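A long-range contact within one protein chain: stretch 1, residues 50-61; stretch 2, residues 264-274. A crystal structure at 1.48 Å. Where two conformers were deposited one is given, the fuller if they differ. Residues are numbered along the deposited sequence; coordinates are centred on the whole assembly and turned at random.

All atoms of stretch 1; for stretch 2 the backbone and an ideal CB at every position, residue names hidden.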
# COMPACT_ATOMS: atom_id res chain seq x y z
N ASP A 50 13.50 -13.66 19.06
CA ASP A 50 12.22 -13.74 19.72
C ASP A 50 11.36 -12.44 19.61
O ASP A 50 10.23 -12.38 20.11
CB ASP A 50 12.44 -14.10 21.21
CG ASP A 50 13.12 -15.45 21.42
OD1 ASP A 50 12.92 -16.41 20.60
OD2 ASP A 50 13.87 -15.49 22.45
N ASN A 51 11.95 -11.40 18.99
CA ASN A 51 11.19 -10.15 18.73
C ASN A 51 10.47 -10.17 17.41
O ASN A 51 9.69 -9.27 17.10
CB ASN A 51 12.13 -8.97 18.83
CG ASN A 51 12.58 -8.74 20.26
OD1 ASN A 51 13.65 -9.19 20.70
ND2 ASN A 51 11.71 -8.07 21.03
N TRP A 52 10.71 -11.19 16.57
CA TRP A 52 9.92 -11.37 15.37
C TRP A 52 8.50 -11.79 15.71
O TRP A 52 8.30 -12.66 16.58
CB TRP A 52 10.56 -12.38 14.40
CG TRP A 52 11.81 -11.89 13.76
CD1 TRP A 52 13.11 -12.28 14.06
CD2 TRP A 52 11.91 -10.91 12.73
NE1 TRP A 52 14.00 -11.57 13.30
CE2 TRP A 52 13.30 -10.75 12.45
CE3 TRP A 52 10.99 -10.15 12.00
CZ2 TRP A 52 13.76 -9.81 11.52
CZ3 TRP A 52 11.45 -9.26 11.07
CH2 TRP A 52 12.83 -9.08 10.84
N ASP A 53 7.53 -11.23 15.00
CA ASP A 53 6.12 -11.53 15.23
C ASP A 53 5.83 -12.88 14.58
O ASP A 53 5.98 -13.04 13.37
CB ASP A 53 5.31 -10.43 14.55
CG ASP A 53 3.83 -10.52 14.77
OD1 ASP A 53 3.29 -11.57 15.24
OD2 ASP A 53 3.18 -9.47 14.47
N PRO A 54 5.40 -13.87 15.42
CA PRO A 54 5.07 -15.16 14.82
C PRO A 54 3.99 -15.13 13.75
O PRO A 54 4.05 -15.91 12.80
CB PRO A 54 4.59 -16.00 16.02
CG PRO A 54 4.21 -15.05 17.07
CD PRO A 54 5.08 -13.81 16.86
N LEU A 55 3.04 -14.19 13.82
CA LEU A 55 2.09 -14.12 12.72
C LEU A 55 2.74 -13.80 11.39
O LEU A 55 2.33 -14.28 10.34
CB LEU A 55 0.99 -13.09 12.99
CG LEU A 55 -0.20 -13.53 13.77
CD1 LEU A 55 -1.23 -12.45 13.93
CD2 LEU A 55 -0.85 -14.76 13.15
N ILE A 56 3.78 -12.96 11.44
CA ILE A 56 4.45 -12.56 10.24
C ILE A 56 5.40 -13.64 9.74
O ILE A 56 5.38 -14.00 8.55
CB ILE A 56 5.17 -11.23 10.48
CG1 ILE A 56 4.11 -10.14 10.78
CG2 ILE A 56 5.97 -10.87 9.25
CD1 ILE A 56 4.68 -8.77 11.08
N THR A 57 6.19 -14.19 10.66
CA THR A 57 7.12 -15.21 10.20
C THR A 57 6.41 -16.52 9.83
O THR A 57 6.79 -17.12 8.82
CB THR A 57 8.20 -15.50 11.24
OG1 THR A 57 7.60 -15.96 12.45
CG2 THR A 57 9.10 -14.28 11.49
N ASN A 58 5.36 -16.88 10.55
CA ASN A 58 4.56 -18.02 10.12
C ASN A 58 3.85 -17.74 8.79
O ASN A 58 3.82 -18.60 7.88
CB ASN A 58 3.55 -18.46 11.19
CG ASN A 58 4.22 -19.13 12.38
OD1 ASN A 58 5.29 -19.72 12.22
ND2 ASN A 58 3.63 -19.04 13.55
N GLY A 59 3.26 -16.56 8.66
CA GLY A 59 2.56 -16.24 7.45
C GLY A 59 3.42 -16.24 6.19
O GLY A 59 3.04 -16.76 5.13
N LEU A 60 4.61 -15.63 6.28
CA LEU A 60 5.47 -15.57 5.14
C LEU A 60 6.18 -16.91 4.86
O LEU A 60 6.50 -17.17 3.71
CB LEU A 60 6.49 -14.43 5.28
CG LEU A 60 5.83 -13.05 5.11
CD1 LEU A 60 6.87 -11.98 5.43
CD2 LEU A 60 5.24 -12.87 3.73
N SER A 61 6.39 -17.73 5.88
CA SER A 61 7.06 -19.02 5.68
C SER A 61 6.13 -20.09 5.11
O SER A 61 6.61 -21.18 4.78
CB SER A 61 7.73 -19.51 6.96
OG SER A 61 6.86 -19.77 8.00
N UNK A 264 4.40 -0.46 12.72
CA UNK A 264 3.28 -0.64 11.82
C UNK A 264 2.89 -2.10 11.54
O UNK A 264 1.71 -2.48 11.62
CB UNK A 264 3.60 0.05 10.50
N UNK A 265 3.86 -2.92 11.16
CA UNK A 265 3.55 -4.30 10.78
C UNK A 265 3.15 -5.17 11.98
O UNK A 265 2.45 -6.16 11.80
CB UNK A 265 4.76 -4.92 10.07
N UNK A 266 3.55 -4.79 13.20
CA UNK A 266 3.03 -5.44 14.41
C UNK A 266 1.59 -5.07 14.63
O UNK A 266 0.80 -5.86 15.17
CB UNK A 266 3.86 -5.06 15.64
N UNK A 267 1.22 -3.84 14.24
CA UNK A 267 -0.16 -3.40 14.42
C UNK A 267 -1.12 -4.11 13.50
O UNK A 267 -2.26 -4.41 13.89
CB UNK A 267 -0.27 -1.89 14.20
N UNK A 268 -0.69 -4.38 12.25
CA UNK A 268 -1.52 -5.00 11.24
C UNK A 268 -0.75 -6.16 10.57
O UNK A 268 -0.42 -6.12 9.39
CB UNK A 268 -1.96 -3.96 10.20
N UNK A 269 -0.46 -7.21 11.34
CA UNK A 269 0.39 -8.26 10.82
C UNK A 269 -0.24 -9.05 9.67
O UNK A 269 0.48 -9.49 8.76
CB UNK A 269 0.76 -9.22 11.96
N UNK A 270 -1.55 -9.29 9.72
CA UNK A 270 -2.17 -10.03 8.64
C UNK A 270 -2.27 -9.22 7.32
O UNK A 270 -2.10 -9.76 6.21
CB UNK A 270 -3.56 -10.48 9.08
N UNK A 271 -2.47 -7.90 7.47
CA UNK A 271 -2.42 -7.02 6.31
C UNK A 271 -1.00 -7.07 5.69
O UNK A 271 -0.82 -7.20 4.48
CB UNK A 271 -2.80 -5.59 6.71
N UNK A 272 -0.01 -6.95 6.57
CA UNK A 272 1.39 -7.00 6.10
C UNK A 272 1.69 -8.30 5.36
O UNK A 272 2.31 -8.29 4.30
CB UNK A 272 2.35 -6.85 7.28
N UNK A 273 1.31 -9.43 5.96
CA UNK A 273 1.55 -10.73 5.30
C UNK A 273 0.86 -10.79 3.95
O UNK A 273 1.45 -11.21 2.95
CB UNK A 273 1.06 -11.88 6.18
N UNK A 274 -0.41 -10.35 3.90
CA UNK A 274 -1.14 -10.39 2.63
C UNK A 274 -0.46 -9.59 1.53
O UNK A 274 -0.26 -10.05 0.39
CB UNK A 274 -2.56 -9.87 2.83

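Position 264 opens a short helical turn, and its ideal CB has nothing of stretch 1 within 5.5 Å, so stretch 1 sets no preference. It is Ser264.

At 265 the CA-to-CB bond points sideways, but the ideal CB lies 4.0 Å from Ile56 CD1, and the indole of Trp52 lies farther along. A large apolar side chain, aliphatic or aromatic, could fill this space. Phe265, with chi1 in the p well, lays one ring face under the isoleucine: Ile56 CD1 is 3.9 Å from the ring centroid, a CH-pi contact. The ring's edge meets the indole, with Phe265 CZ 4.3 Å from Trp52 CZ3.

Position 266 also points sideways, its ideal CB 4.6 Å from Asp53 OD2. Farther out lies the carbonyl of Asn51, an acceptor that a long side chain ending in a donor could reach; lysine, arginine or tyrosine would be candidates. Tyr266 spans the gap, and its OH donates to Asn51 O at 2.7 Å. A water bridges the same residues, accepting from Asn51 ND2 and donating to Tyr266 OH, each at 2.9 Å.

Positions 267 and 268 both point away, leaving the choice open to stretch 1. At 268 phi/psi of -132/66 breaks the helix, before a new one begins. They are Gln267 and Tyr268, the latter the N-cap.

At 269 CA-to-CB points toward stretch 1, and the ideal CB is already 3.5 Å from Asp53 OD2 and 3.7 Å from Ile56 CG1. A compact residue suits such close quarters: alanine, serine or proline, the last also at home in a helix's first turn, where its lack of an NH costs little. Pro269 packs CB 3.8 Å from Ile56 CG1 and CG 3.7 Å from Leu55 CD1.

Position 270 points sideways into open space, so many side chains fit. Glu270 brushes Leu55 with its aliphatic part, CG 4.4 Å from Leu55 CD1. Position 271 is out of reach; it is Leu271.

Position 272 points toward stretch 1, but its ideal CB is still 4.9 Å from Ile56 CD1, leaving room for a long apolar group. Phe272 extends with chi1 t, its edge carbon CE2 3.7 Å from Ile56 CG2 and 4.2 Å from Leu60 CD1.

At 273 the bond points at Gly59, whose missing side chain leaves a shallow hollow; a mid-sized aliphatic residue suits it. Val273 sits as a knob among Leu55, Ile56, Gly59 and Leu60, with CG1 3.9 Å from Gly59 C; a CB on that glycine would clash with this methyl.

Position 274 points away; it is Ser274.

Stretch 2 (264-274) SFYQYPELFVS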
# COMPACT_ATOMS: atom_id res chain seq x y z
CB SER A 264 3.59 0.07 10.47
OG SER A 264 4.69 -0.50 9.82
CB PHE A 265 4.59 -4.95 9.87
CG PHE A 265 5.92 -5.35 10.44
CD1 PHE A 265 6.41 -4.94 11.65
CD2 PHE A 265 6.72 -6.19 9.66
CE1 PHE A 265 7.67 -5.35 12.12
CE2 PHE A 265 7.96 -6.58 10.13
CZ PHE A 265 8.43 -6.19 11.35
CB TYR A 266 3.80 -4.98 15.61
CG TYR A 266 5.22 -5.41 15.80
CD1 TYR A 266 5.60 -6.74 15.62
CD2 TYR A 266 6.12 -4.56 16.39
CE1 TYR A 266 6.88 -7.15 15.97
CE2 TYR A 266 7.41 -4.95 16.71
CZ TYR A 266 7.78 -6.27 16.51
OH TYR A 266 9.06 -6.65 16.89
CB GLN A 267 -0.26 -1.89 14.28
CG GLN A 267 -1.66 -1.37 14.59
CD GLN A 267 -1.67 0.10 14.97
OE1 GLN A 267 -0.72 0.61 15.55
NE2 GLN A 267 -2.74 0.78 14.63
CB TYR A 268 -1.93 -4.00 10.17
CG TYR A 268 -2.68 -2.79 10.73
CD1 TYR A 268 -3.97 -2.89 11.22
CD2 TYR A 268 -2.08 -1.55 10.74
CE1 TYR A 268 -4.62 -1.78 11.73
CE2 TYR A 268 -2.73 -0.41 11.22
CZ TYR A 268 -4.01 -0.51 11.70
OH TYR A 268 -4.70 0.59 12.20
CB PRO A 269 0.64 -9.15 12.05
CG PRO A 269 -0.59 -8.94 12.92
CD PRO A 269 -0.85 -7.44 12.74
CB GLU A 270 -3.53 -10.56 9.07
CG GLU A 270 -3.37 -11.62 10.14
CD GLU A 270 -4.60 -12.46 10.37
OE1 GLU A 270 -5.71 -11.91 10.35
OE2 GLU A 270 -4.41 -13.67 10.58
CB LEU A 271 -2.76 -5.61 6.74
CG LEU A 271 -2.64 -4.48 5.73
CD1 LEU A 271 -3.51 -4.70 4.52
CD2 LEU A 271 -2.94 -3.13 6.40
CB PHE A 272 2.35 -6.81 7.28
CG PHE A 272 3.79 -6.91 6.88
CD1 PHE A 272 4.41 -5.86 6.24
CD2 PHE A 272 4.51 -8.07 7.09
CE1 PHE A 272 5.73 -5.94 5.85
CE2 PHE A 272 5.83 -8.16 6.68
CZ PHE A 272 6.45 -7.11 6.06
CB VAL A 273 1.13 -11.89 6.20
CG1 VAL A 273 1.12 -13.19 5.41
CG2 VAL A 273 2.04 -11.99 7.41
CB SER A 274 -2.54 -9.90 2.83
OG SER A 274 -3.24 -9.89 1.59
O HOH W 1 10.09 -6.12 19.59
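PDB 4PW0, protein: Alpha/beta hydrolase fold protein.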